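Local structure of N-alpha-acetyltransferase (Sulfolobus solfataricus strain P2, 5C88) at residues V84-V89 with E123-V128; I103-L108 with I136-K141; F144-V149 with Y161-P166. The protein transfers the acetyl group of acetyl-CoA to the free alpha-amino group at protein N-termini, accepting serine, alanine and methionine ends with a preference for serine. All coordinates share one frame; numbering follows the deposited sequence.

Contact 1 of 3, residues V84-V89 with E123-V128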
loop_
_atom_site.group_PDB
_atom_site.type_symbol
_atom_site.label_atom_id
_atom_site.label_comp_id
_atom_site.label_asym_id
_atom_site.label_seq_id
_atom_site.Cartn_x
_atom_site.Cartn_y
_atom_site.Cartn_z
ATOM N N VAL A 84 11.228 11.262 -11.133
ATOM C CA VAL A 84 11.506 9.903 -10.692
ATOM C C VAL A 84 10.350 8.947 -10.948
ATOM O O VAL A 84 9.201 9.364 -11.110
ATOM C CB VAL A 84 11.845 9.917 -9.192
ATOM C CG1 VAL A 84 10.633 10.353 -8.385
ATOM C CG2 VAL A 84 12.312 8.580 -8.729
ATOM N N ARG A 85 10.650 7.656 -11.000
ATOM C CA ARG A 85 9.589 6.667 -10.973
ATOM C C ARG A 85 9.298 6.276 -9.527
ATOM O O ARG A 85 10.185 5.829 -8.793
ATOM C CB ARG A 85 9.956 5.443 -11.813
ATOM C CG ARG A 85 8.764 4.579 -12.135
ATOM C CD ARG A 85 8.881 3.917 -13.492
ATOM N NE ARG A 85 9.104 4.866 -14.576
ATOM C CZ ARG A 85 8.150 5.597 -15.139
ATOM N NH1 ARG A 85 6.904 5.518 -14.694
ATOM N NH2 ARG A 85 8.446 6.425 -16.136
ATOM N N LYS A 86 8.056 6.470 -9.108
ATOM C CA LYS A 86 7.701 6.191 -7.727
ATOM C C LYS A 86 6.549 5.199 -7.601
ATOM O O LYS A 86 5.613 5.168 -8.412
ATOM C CB LYS A 86 7.363 7.490 -7.001
ATOM C CG LYS A 86 6.533 8.449 -7.803
ATOM C CD LYS A 86 6.468 9.813 -7.126
ATOM C CE LYS A 86 5.730 10.797 -7.992
ATOM N NZ LYS A 86 5.663 12.134 -7.385
ATOM N N GLY A 87 6.641 4.377 -6.573
ATOM C CA GLY A 87 5.640 3.363 -6.325
ATOM C C GLY A 87 4.693 3.934 -5.306
ATOM O O GLY A 87 5.111 4.380 -4.238
ATOM N N HIS A 88 3.414 3.958 -5.646
ATOM C CA HIS A 88 2.429 4.512 -4.744
ATOM C C HIS A 88 1.543 3.416 -4.146
ATOM O O HIS A 88 0.784 2.766 -4.863
ATOM C CB HIS A 88 1.589 5.561 -5.475
ATOM C CG HIS A 88 0.725 6.363 -4.565
ATOM N ND1 HIS A 88 -0.329 7.135 -5.020
ATOM C CD2 HIS A 88 0.735 6.510 -3.221
ATOM C CE1 HIS A 88 -0.909 7.725 -4.000
ATOM N NE2 HIS A 88 -0.279 7.367 -2.889
ATOM N N VAL A 89 1.669 3.190 -2.840
ATOM C CA VAL A 89 0.749 2.296 -2.133
ATOM C C VAL A 89 -0.582 2.991 -2.033
ATOM O O VAL A 89 -0.758 3.840 -1.173
ATOM C CB VAL A 89 1.201 1.949 -0.697
ATOM C CG1 VAL A 89 0.180 0.989 -0.013
ATOM C CG2 VAL A 89 2.589 1.368 -0.681
ATOM N N GLU A 123 11.520 5.144 -5.341
ATOM C CA GLU A 123 10.949 5.373 -4.026
ATOM C C GLU A 123 9.502 4.919 -3.965
ATOM O O GLU A 123 8.834 4.760 -4.985
ATOM C CB GLU A 123 11.045 6.847 -3.639
ATOM C CG GLU A 123 10.318 7.772 -4.593
ATOM C CD GLU A 123 9.760 8.984 -3.884
ATOM O OE1 GLU A 123 8.947 8.793 -2.947
ATOM O OE2 GLU A 123 10.142 10.120 -4.243
ATOM N N ILE A 124 9.046 4.692 -2.743
ATOM C CA ILE A 124 7.684 4.288 -2.480
ATOM C C ILE A 124 7.093 5.190 -1.396
ATOM O O ILE A 124 7.695 5.383 -0.336
ATOM C CB ILE A 124 7.594 2.799 -2.052
ATOM C CG1 ILE A 124 6.182 2.480 -1.549
ATOM C CG2 ILE A 124 8.626 2.456 -0.975
ATOM C CD1 ILE A 124 6.046 1.090 -0.950
ATOM N N TYR A 125 5.925 5.759 -1.681
ATOM C CA TYR A 125 5.272 6.646 -0.740
ATOM C C TYR A 125 3.818 6.274 -0.519
ATOM O O TYR A 125 3.256 5.464 -1.251
ATOM C CB TYR A 125 5.369 8.105 -1.210
ATOM C CG TYR A 125 4.413 8.508 -2.319
ATOM C CD1 TYR A 125 3.242 9.217 -2.037
ATOM C CD2 TYR A 125 4.701 8.218 -3.657
ATOM C CE1 TYR A 125 2.366 9.610 -3.056
ATOM C CE2 TYR A 125 3.840 8.609 -4.684
ATOM C CZ TYR A 125 2.677 9.299 -4.379
ATOM O OH TYR A 125 1.832 9.681 -5.396
ATOM N N LEU A 126 3.212 6.905 0.483
ATOM C CA LEU A 126 1.802 6.700 0.802
ATOM C C LEU A 126 1.199 7.853 1.634
ATOM O O LEU A 126 1.911 8.713 2.132
ATOM C CB LEU A 126 1.646 5.379 1.538
ATOM C CG LEU A 126 2.714 5.098 2.601
ATOM C CD1 LEU A 126 2.330 5.738 3.931
ATOM C CD2 LEU A 126 2.982 3.605 2.777
ATOM N N GLU A 127 -0.119 7.867 1.760
ATOM C CA GLU A 127 -0.799 8.785 2.662
ATOM C C GLU A 127 -1.332 7.989 3.830
ATOM O O GLU A 127 -1.897 6.935 3.625
ATOM C CB GLU A 127 -1.949 9.510 1.966
ATOM C CG GLU A 127 -1.508 10.563 0.969
ATOM C CD GLU A 127 -1.244 10.004 -0.415
ATOM O OE1 GLU A 127 -1.270 8.766 -0.578
ATOM O OE2 GLU A 127 -1.016 10.816 -1.342
ATOM N N VAL A 128 -1.147 8.480 5.049
ATOM C CA VAL A 128 -1.763 7.846 6.200
ATOM C C VAL A 128 -2.347 8.912 7.124
ATOM O O VAL A 128 -1.764 9.976 7.304
ATOM C CB VAL A 128 -0.757 6.939 6.973
ATOM C CG1 VAL A 128 0.363 7.738 7.621
ATOM C CG2 VAL A 128 -1.487 6.151 8.038
#
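G87 and H88 pair in parallel with I124 and Y125, joining the two strands of a beta-alpha-beta unit in the central sheet of the GNAT fold; helix 103-117 makes the crossover. Backbone bonds set the register: G87 N donates to E123 O (2.7 Å), G87 O accepts from Y125 N, and V89 N reaches Y125 O.

On the face carrying H88 and Y125, the imidazole lies over the phenol ring as an offset stack, centroids 4.1 Å apart and planes 9° from parallel. With CG anti to the backbone N (chi1 -169°), H88 swings its ring across Y125, while the aliphatic chain of K86 passes near Y125 CE2 on its way to a hydrogen bond between its ammonium group and F74 O. The E71 carboxylate bonds both rings, OE1 to H88 ND1 and OE2 to Y125 OH, so both imidazole nitrogens have partners. On this same face E123 sends OE2 to S75 OG and N76 N. H88 and E127 are zinc ligands of this enzyme. Replacing H88 with an alanine is likely to leave the facing carboxylate oxygens of E127 and E71 without their ring partners, uncover one face of Y125 and weaken zinc binding.

The reverse face is apolar: V89 CG2 meets I124 CD1 at 3.5 Å, against helix 103-117, whose L108 touches both.

H88 NE2 gives its hydrogen to the syn lone pair of E127 OE1 at 2.9 Å, the oxygen lying in the imidazole plane and the carboxylate turned 57° from it.

Contact 2 of 3, residues I103-L108 with I136-K141. With COA (coenzyme A), chain C.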
loop_
_atom_site.group_PDB
_atom_site.type_symbol
_atom_site.label_atom_id
_atom_site.label_comp_id
_atom_site.label_asym_id
_atom_site.label_seq_id
_atom_site.Cartn_x
_atom_site.Cartn_y
_atom_site.Cartn_z
ATOM N N ILE A 103 1.528 -9.701 8.780
ATOM C CA ILE A 103 1.017 -9.673 7.411
ATOM C C ILE A 103 1.336 -8.371 6.661
ATOM O O ILE A 103 1.842 -8.416 5.540
ATOM C CB ILE A 103 -0.496 -9.909 7.371
ATOM C CG1 ILE A 103 -0.820 -11.349 7.785
ATOM C CG2 ILE A 103 -1.003 -9.722 5.988
ATOM C CD1 ILE A 103 -2.309 -11.694 7.732
ATOM N N ALA A 104 1.054 -7.218 7.264
ATOM C CA ALA A 104 1.207 -5.953 6.542
ATOM C C ALA A 104 2.678 -5.614 6.245
ATOM O O ALA A 104 2.986 -4.949 5.243
ATOM C CB ALA A 104 0.555 -4.836 7.297
ATOM N N THR A 105 3.574 -6.098 7.096
ATOM C CA THR A 105 5.004 -5.961 6.863
ATOM C C THR A 105 5.461 -6.732 5.626
ATOM O O THR A 105 6.265 -6.252 4.826
ATOM C CB THR A 105 5.794 -6.441 8.077
ATOM O OG1 THR A 105 5.547 -5.552 9.172
ATOM C CG2 THR A 105 7.267 -6.445 7.780
ATOM N N THR A 106 4.925 -7.936 5.482
ATOM C CA THR A 106 5.251 -8.830 4.378
ATOM C C THR A 106 4.680 -8.339 3.057
ATOM O O THR A 106 5.332 -8.420 2.002
ATOM C CB THR A 106 4.710 -10.242 4.668
ATOM O OG1 THR A 106 4.956 -10.558 6.045
ATOM C CG2 THR A 106 5.377 -11.272 3.787
ATOM N N LEU A 107 3.447 -7.846 3.118
ATOM C CA LEU A 107 2.795 -7.298 1.941
ATOM C C LEU A 107 3.599 -6.108 1.409
ATOM O O LEU A 107 3.811 -5.986 0.214
ATOM C CB LEU A 107 1.359 -6.890 2.264
ATOM C CG LEU A 107 0.359 -8.050 2.406
ATOM C CD1 LEU A 107 -1.017 -7.564 2.872
ATOM C CD2 LEU A 107 0.228 -8.811 1.102
ATOM N N LEU A 108 4.064 -5.252 2.313
ATOM C CA LEU A 108 4.777 -4.052 1.920
ATOM C C LEU A 108 6.115 -4.415 1.322
ATOM O O LEU A 108 6.546 -3.830 0.333
ATOM C CB LEU A 108 4.980 -3.127 3.114
ATOM C CG LEU A 108 4.057 -1.923 3.196
ATOM C CD1 LEU A 108 4.398 -1.125 4.449
ATOM C CD2 LEU A 108 4.185 -1.061 1.951
ATOM N N ILE A 136 1.218 4.112 11.190
ATOM C CA ILE A 136 2.403 4.965 11.274
ATOM C C ILE A 136 3.556 4.199 11.912
ATOM O O ILE A 136 4.693 4.268 11.450
ATOM C CB ILE A 136 2.125 6.257 12.077
ATOM C CG1 ILE A 136 1.020 7.083 11.410
ATOM C CG2 ILE A 136 3.380 7.101 12.199
ATOM C CD1 ILE A 136 0.652 8.356 12.159
ATOM N N ALA A 137 3.243 3.434 12.948
ATOM C CA ALA A 137 4.233 2.584 13.594
ATOM C C ALA A 137 4.832 1.544 12.619
ATOM O O ALA A 137 6.039 1.284 12.641
ATOM C CB ALA A 137 3.615 1.895 14.798
ATOM N N LEU A 138 3.996 0.960 11.760
ATOM C CA LEU A 138 4.470 -0.051 10.809
ATOM C C LEU A 138 5.422 0.535 9.751
ATOM O O LEU A 138 6.456 -0.052 9.442
ATOM C CB LEU A 138 3.287 -0.738 10.127
ATOM C CG LEU A 138 3.597 -1.819 9.088
ATOM C CD1 LEU A 138 2.854 -3.096 9.380
ATOM C CD2 LEU A 138 3.173 -1.337 7.750
ATOM N N TYR A 139 5.075 1.700 9.217
ATOM C CA TYR A 139 5.875 2.334 8.182
ATOM C C TYR A 139 7.229 2.796 8.712
ATOM O O TYR A 139 8.246 2.586 8.063
ATOM C CB TYR A 139 5.118 3.513 7.570
ATOM C CG TYR A 139 3.746 3.136 7.079
ATOM C CD1 TYR A 139 3.542 1.965 6.362
ATOM C CD2 TYR A 139 2.645 3.939 7.346
ATOM C CE1 TYR A 139 2.285 1.616 5.915
ATOM C CE2 TYR A 139 1.385 3.596 6.908
ATOM C CZ TYR A 139 1.210 2.434 6.188
ATOM O OH TYR A 139 -0.047 2.089 5.747
ATOM N N GLU A 140 7.242 3.423 9.885
ATOM C CA GLU A 140 8.486 3.908 10.473
ATOM C C GLU A 140 9.444 2.761 10.778
ATOM O O GLU A 140 10.669 2.891 10.641
ATOM C CB GLU A 140 8.201 4.697 11.748
ATOM C CG GLU A 140 7.410 5.965 11.528
ATOM C CD GLU A 140 7.538 6.935 12.682
ATOM O OE1 GLU A 140 6.685 7.839 12.794
ATOM O OE2 GLU A 140 8.499 6.800 13.468
ATOM N N LYS A 141 8.863 1.644 11.207
ATOM C CA LYS A 141 9.590 0.412 11.464
ATOM C C LYS A 141 10.289 -0.072 10.188
ATOM O O LYS A 141 11.400 -0.593 10.246
ATOM C CB LYS A 141 8.633 -0.668 12.000
ATOM C CG LYS A 141 9.319 -1.885 12.604
ATOM C CD LYS A 141 8.569 -3.181 12.293
ATOM C CE LYS A 141 9.417 -4.423 12.603
ATOM N NZ LYS A 141 8.890 -5.667 11.947
HETATM N N1A COA C . -0.712 -1.417 17.469
HETATM C C2A COA C . 0.513 -0.811 17.438
HETATM N N3A COA C . 1.385 -1.059 16.413
HETATM C C4A COA C . 1.038 -1.918 15.408
HETATM C C5A COA C . -0.170 -2.527 15.433
HETATM C C6A COA C . -1.046 -2.269 16.481
HETATM N N6A COA C . -2.326 -2.548 17.047
HETATM N N7A COA C . -0.274 -3.324 14.332
HETATM C C8A COA C . 0.880 -3.208 13.628
HETATM N N9A COA C . 1.695 -2.342 14.284
HETATM C C1B COA C . 3.003 -1.925 13.904
HETATM C C2B COA C . 3.912 -2.359 14.746
HETATM O O2B COA C . 5.028 -1.425 14.805
HETATM C C3B COA C . 4.418 -3.784 14.162
HETATM O O3B COA C . 5.712 -4.047 14.689
HETATM P P3B COA C . 5.851 -5.122 15.874
HETATM O O7A COA C . 7.146 -5.877 15.690
HETATM O O8A COA C . 4.660 -6.062 15.808
HETATM O O9A COA C . 5.886 -4.397 17.204
HETATM C C4B COA C . 4.470 -3.629 12.814
HETATM O O4B COA C . 3.360 -2.634 12.526
HETATM C C5B COA C . 4.212 -4.922 12.047
HETATM O O5B COA C . 2.836 -5.277 12.147
HETATM P P1A COA C . 2.185 -6.288 11.088
HETATM O O1A COA C . 3.198 -6.699 10.031
HETATM O O2A COA C . 1.697 -7.541 11.789
HETATM O O3A COA C . 1.012 -5.496 10.382
HETATM P P2A COA C . -0.501 -5.798 10.569
HETATM O O4A COA C . -0.809 -5.901 12.049
HETATM O O5A COA C . -0.806 -7.105 9.856
HETATM O O6A COA C . -1.436 -4.597 9.918
HETATM C CBP COA C . -2.440 -2.353 10.421
HETATM C CCP COA C . -1.158 -3.216 10.225
HETATM C CDP COA C . -3.415 -2.956 11.474
HETATM C CEP COA C . -1.996 -0.941 10.886
HETATM C CAP COA C . -3.200 -2.205 9.041
HETATM O OAP COA C . -2.351 -2.642 8.023
HETATM C C9P COA C . -4.462 -2.987 9.026
HETATM O O9P COA C . -4.449 -4.143 8.775
HETATM N N8P COA C . -5.752 -2.391 9.302
HETATM C C7P COA C . -5.887 -0.987 9.622
HETATM C C6P COA C . -6.421 -0.263 8.342
HETATM C C5P COA C . -5.971 1.222 8.444
HETATM O O5P COA C . -6.431 1.945 9.325
HETATM N N4P COA C . -5.005 1.723 7.496
HETATM C C3P COA C . -4.494 0.874 6.497
HETATM C C2P COA C . -3.973 1.744 5.325
HETATM S S1P COA C . -3.433 3.341 5.923
#
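A104 and L108 of segment 103-108, on helix 103-117, meet L138 and Y139 of segment 136-141, on helix 133-141; the short axes pass 10.6 Å apart at 48°. Along the second segment A137 comes first, its CB resting near the ribose hydroxyl O2B of coenzyme A without meeting segment 103-108. L138 does most of the bridging. Its CG stands anti to the backbone N (chi1 179°), which carries the branch out between ligand and helix: CD1 touches A104 CB at 3.6 Å and also lies near T105 OG1 and the pyrophosphate bridge, whereas CD2 meets L108 CD1 at 3.5 Å. L138 CB lies against the ribose ring oxygen O4B.

Y139 starts away from segment 103-108, but its ring comes back. L108 CD1 lies in the plane of the Y139 ring, at its edge, 3.7 Å from Y139 CD1, and the phenol OH ends 3.6 Å from the thiol sulfur S1P of the cofactor. I92, L126 and V128 of the sheet also pack against Y139. At the exposed end K141 runs past the ribose, its chain bent at chi2, with CD near O3B and NZ 4.1 Å from the 3'-phosphate oxygen O7A, a long approach at which its charge probably still favours the phosphate.

No hydrogen bond joins the two segments directly; the polar bonds go to the ligand. A104 N bonds O5A, and O1A is gripped twice by T105, from N and from OG1 (2.8 Å), with R100 N and G102 N adding to this GNAT pyrophosphate-binding turn. Backbone amides at the start of helix 103-117 thus meet the negative pyrophosphate, which the helix dipole probably stabilises further, while A104, L108 and L138 carbons make direct apolar contact between the helices.

Contact 3 of 3, residues F144-V149 with Y161-P166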
loop_
_atom_site.group_PDB
_atom_site.type_symbol
_atom_site.label_atom_id
_atom_site.label_comp_id
_atom_site.label_asym_id
_atom_site.label_seq_id
_atom_site.Cartn_x
_atom_site.Cartn_y
_atom_site.Cartn_z
ATOM N N PHE A 144 10.198 4.036 6.471
ATOM C CA PHE A 144 9.498 5.184 5.916
ATOM C C PHE A 144 9.716 6.364 6.855
ATOM O O PHE A 144 9.867 6.179 8.055
ATOM C CB PHE A 144 7.997 4.917 5.765
ATOM C CG PHE A 144 7.644 4.045 4.609
ATOM C CD1 PHE A 144 7.000 4.571 3.500
ATOM C CD2 PHE A 144 7.949 2.693 4.624
ATOM C CE1 PHE A 144 6.667 3.762 2.422
ATOM C CE2 PHE A 144 7.619 1.881 3.544
ATOM C CZ PHE A 144 6.975 2.416 2.447
ATOM N N LYS A 145 9.720 7.567 6.295
ATOM C CA LYS A 145 9.765 8.802 7.057
ATOM C C LYS A 145 8.578 9.701 6.678
ATOM O O LYS A 145 8.057 9.616 5.557
ATOM C CB LYS A 145 11.089 9.495 6.790
ATOM C CG LYS A 145 11.582 9.134 5.408
ATOM C CD LYS A 145 13.049 9.414 5.183
ATOM C CE LYS A 145 13.545 8.634 3.964
ATOM N NZ LYS A 145 13.561 7.174 4.257
ATOM N N LYS A 146 8.125 10.522 7.624
ATOM C CA LYS A 146 7.153 11.583 7.337
ATOM C C LYS A 146 7.852 12.694 6.569
ATOM O O LYS A 146 8.796 13.277 7.068
ATOM C CB LYS A 146 6.537 12.139 8.625
ATOM C CG LYS A 146 5.709 11.124 9.375
ATOM C CD LYS A 146 5.119 11.708 10.644
ATOM C CE LYS A 146 6.091 11.613 11.796
ATOM N NZ LYS A 146 6.284 10.198 12.207
ATOM N N VAL A 147 7.402 12.977 5.352
ATOM C CA VAL A 147 8.089 13.937 4.485
ATOM C C VAL A 147 7.165 15.064 4.084
ATOM O O VAL A 147 7.528 15.897 3.265
ATOM C CB VAL A 147 8.645 13.278 3.199
ATOM C CG1 VAL A 147 9.398 11.997 3.530
ATOM C CG2 VAL A 147 7.527 12.989 2.217
ATOM N N LYS A 148 5.962 15.063 4.651
ATOM C CA LYS A 148 4.994 16.131 4.458
ATOM C C LYS A 148 3.749 15.846 5.288
ATOM O O LYS A 148 3.379 14.692 5.527
ATOM C CB LYS A 148 4.618 16.292 2.981
ATOM C CG LYS A 148 3.721 17.482 2.674
ATOM C CD LYS A 148 4.372 18.807 3.088
ATOM C CE LYS A 148 3.559 20.008 2.602
ATOM N NZ LYS A 148 3.752 20.280 1.145
ATOM N N VAL A 149 3.118 16.917 5.736
ATOM C CA VAL A 149 1.832 16.858 6.389
ATOM C C VAL A 149 0.779 17.454 5.445
ATOM O O VAL A 149 0.781 18.654 5.220
ATOM C CB VAL A 149 1.880 17.635 7.723
ATOM C CG1 VAL A 149 0.486 17.836 8.309
ATOM C CG2 VAL A 149 2.824 16.940 8.698
ATOM N N TYR A 161 -0.135 12.445 7.030
ATOM C CA TYR A 161 1.270 12.458 6.682
ATOM C C TYR A 161 1.437 11.773 5.342
ATOM O O TYR A 161 0.941 10.655 5.133
ATOM C CB TYR A 161 2.140 11.727 7.704
ATOM C CG TYR A 161 2.050 12.245 9.097
ATOM C CD1 TYR A 161 2.474 13.521 9.410
ATOM C CD2 TYR A 161 1.575 11.440 10.119
ATOM C CE1 TYR A 161 2.389 13.987 10.698
ATOM C CE2 TYR A 161 1.496 11.900 11.410
ATOM C CZ TYR A 161 1.901 13.168 11.690
ATOM O OH TYR A 161 1.815 13.620 12.977
ATOM N N LEU A 162 2.159 12.416 4.443
ATOM C CA LEU A 162 2.700 11.683 3.318
ATOM C C LEU A 162 3.992 11.014 3.806
ATOM O O LEU A 162 4.900 11.692 4.285
ATOM C CB LEU A 162 2.943 12.614 2.127
ATOM C CG LEU A 162 2.976 11.910 0.770
ATOM C CD1 LEU A 162 2.396 12.792 -0.303
ATOM C CD2 LEU A 162 4.393 11.505 0.408
ATOM N N MET A 163 4.066 9.690 3.725
ATOM C CA MET A 163 5.277 8.982 4.150
ATOM C C MET A 163 5.969 8.269 3.000
ATOM O O MET A 163 5.316 7.649 2.165
ATOM C CB MET A 163 4.963 7.973 5.257
ATOM C CG MET A 163 4.432 8.596 6.504
ATOM S SD MET A 163 4.611 7.541 7.933
ATOM C CE MET A 163 6.380 7.416 8.184
ATOM N N ALA A 164 7.295 8.325 2.987
ATOM C CA ALA A 164 8.052 7.828 1.856
ATOM C C ALA A 164 9.397 7.214 2.260
ATOM O O ALA A 164 9.858 7.384 3.383
ATOM C CB ALA A 164 8.256 8.934 0.878
ATOM N N ARG A 165 10.020 6.497 1.329
ATOM C CA ARG A 165 11.270 5.791 1.602
ATOM C C ARG A 165 11.984 5.439 0.302
ATOM O O ARG A 165 11.364 4.892 -0.603
ATOM C CB ARG A 165 11.000 4.524 2.408
ATOM C CG ARG A 165 12.160 3.569 2.406
ATOM C CD ARG A 165 11.735 2.194 2.852
ATOM N NE ARG A 165 12.436 1.157 2.102
ATOM C CZ ARG A 165 13.679 0.763 2.346
ATOM N NH1 ARG A 165 14.378 1.326 3.319
ATOM N NH2 ARG A 165 14.226 -0.198 1.613
ATOM N N PRO A 166 13.288 5.750 0.204
ATOM C CA PRO A 166 14.010 5.501 -1.050
ATOM C C PRO A 166 14.226 4.014 -1.257
ATOM O O PRO A 166 13.920 3.255 -0.350
ATOM C CB PRO A 166 15.341 6.245 -0.851
ATOM C CG PRO A 166 15.544 6.254 0.619
ATOM C CD PRO A 166 14.165 6.317 1.244
#
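K146 holds CG anti to its carbonyl carbon (chi1 -65°) and CD extended beyond it (chi2 180°), which brings CD over the centre of the Y161 ring; the chain bends only afterwards, carrying the ammonium group away. The CH-pi contact is close: CD stands 3.3 Å from the ring centroid and 6° off the normal. The ammonium group is far enough from the ring for at most a weak cation-pi attraction, and its main partner is E140, with which it forms a salt bridge. V149 CG2 comes to the edge of the same phenol at Y161 CD1 (3.5 Å), running alongside it.

At the other end, F144 presents one ring face to R165, whose CB sits over the centre as a second CH-pi contact, 4.1 Å from the centroid. M163 bends at chi3 to fold CE back against F144 CB and K146 N. K145 curls its chain across P166, bringing NZ 3.2 Å from CD of that proline.

These strands form an antiparallel beta hairpin. K145 and A164 are a hydrogen-bonded pair, K145 N giving to A164 O at 2.9 Å and K145 O accepting from A164 N. Further along the regular pattern breaks: V147 N bonds L162 O (3.0 Å), while L162 N bonds K148 O. V147 and K148 together opposite L162 make a classic beta bulge, and V147 CG2 packs on L162 CD2.

Strand 145-150 is the outermost strand at this end of the sheet within the chain. On its inner side strand 160-166 pairs antiparallel with strand 123-129, through M163 with L126 and Y161 with V128, while I136, Y139 and E140 of helix 133-141 pack over Y161 and M163.

In the fold
Contacts 1 and 3 belong to one sheet: strand 123-129 lies between 83-94 and 160-166, and the L126 N to M163 O bond joins the two. Contact 1 is buried near the centre and puts its zinc-binding polar groups on one face; contact 3, at the sheet margin, is partly exposed and relies on the aliphatic parts of K146 and R165 over the Y161 and F144 rings. Contact 2 is also buried but pairs helices through apolar carbons and the cofactor. Its Y139 packs on L126 of contact 1 and E140 salt-bridges K146 of contact 3, so helix 133-141 bears on both sheet contacts, while L108 of helix 103-117 packs on V89.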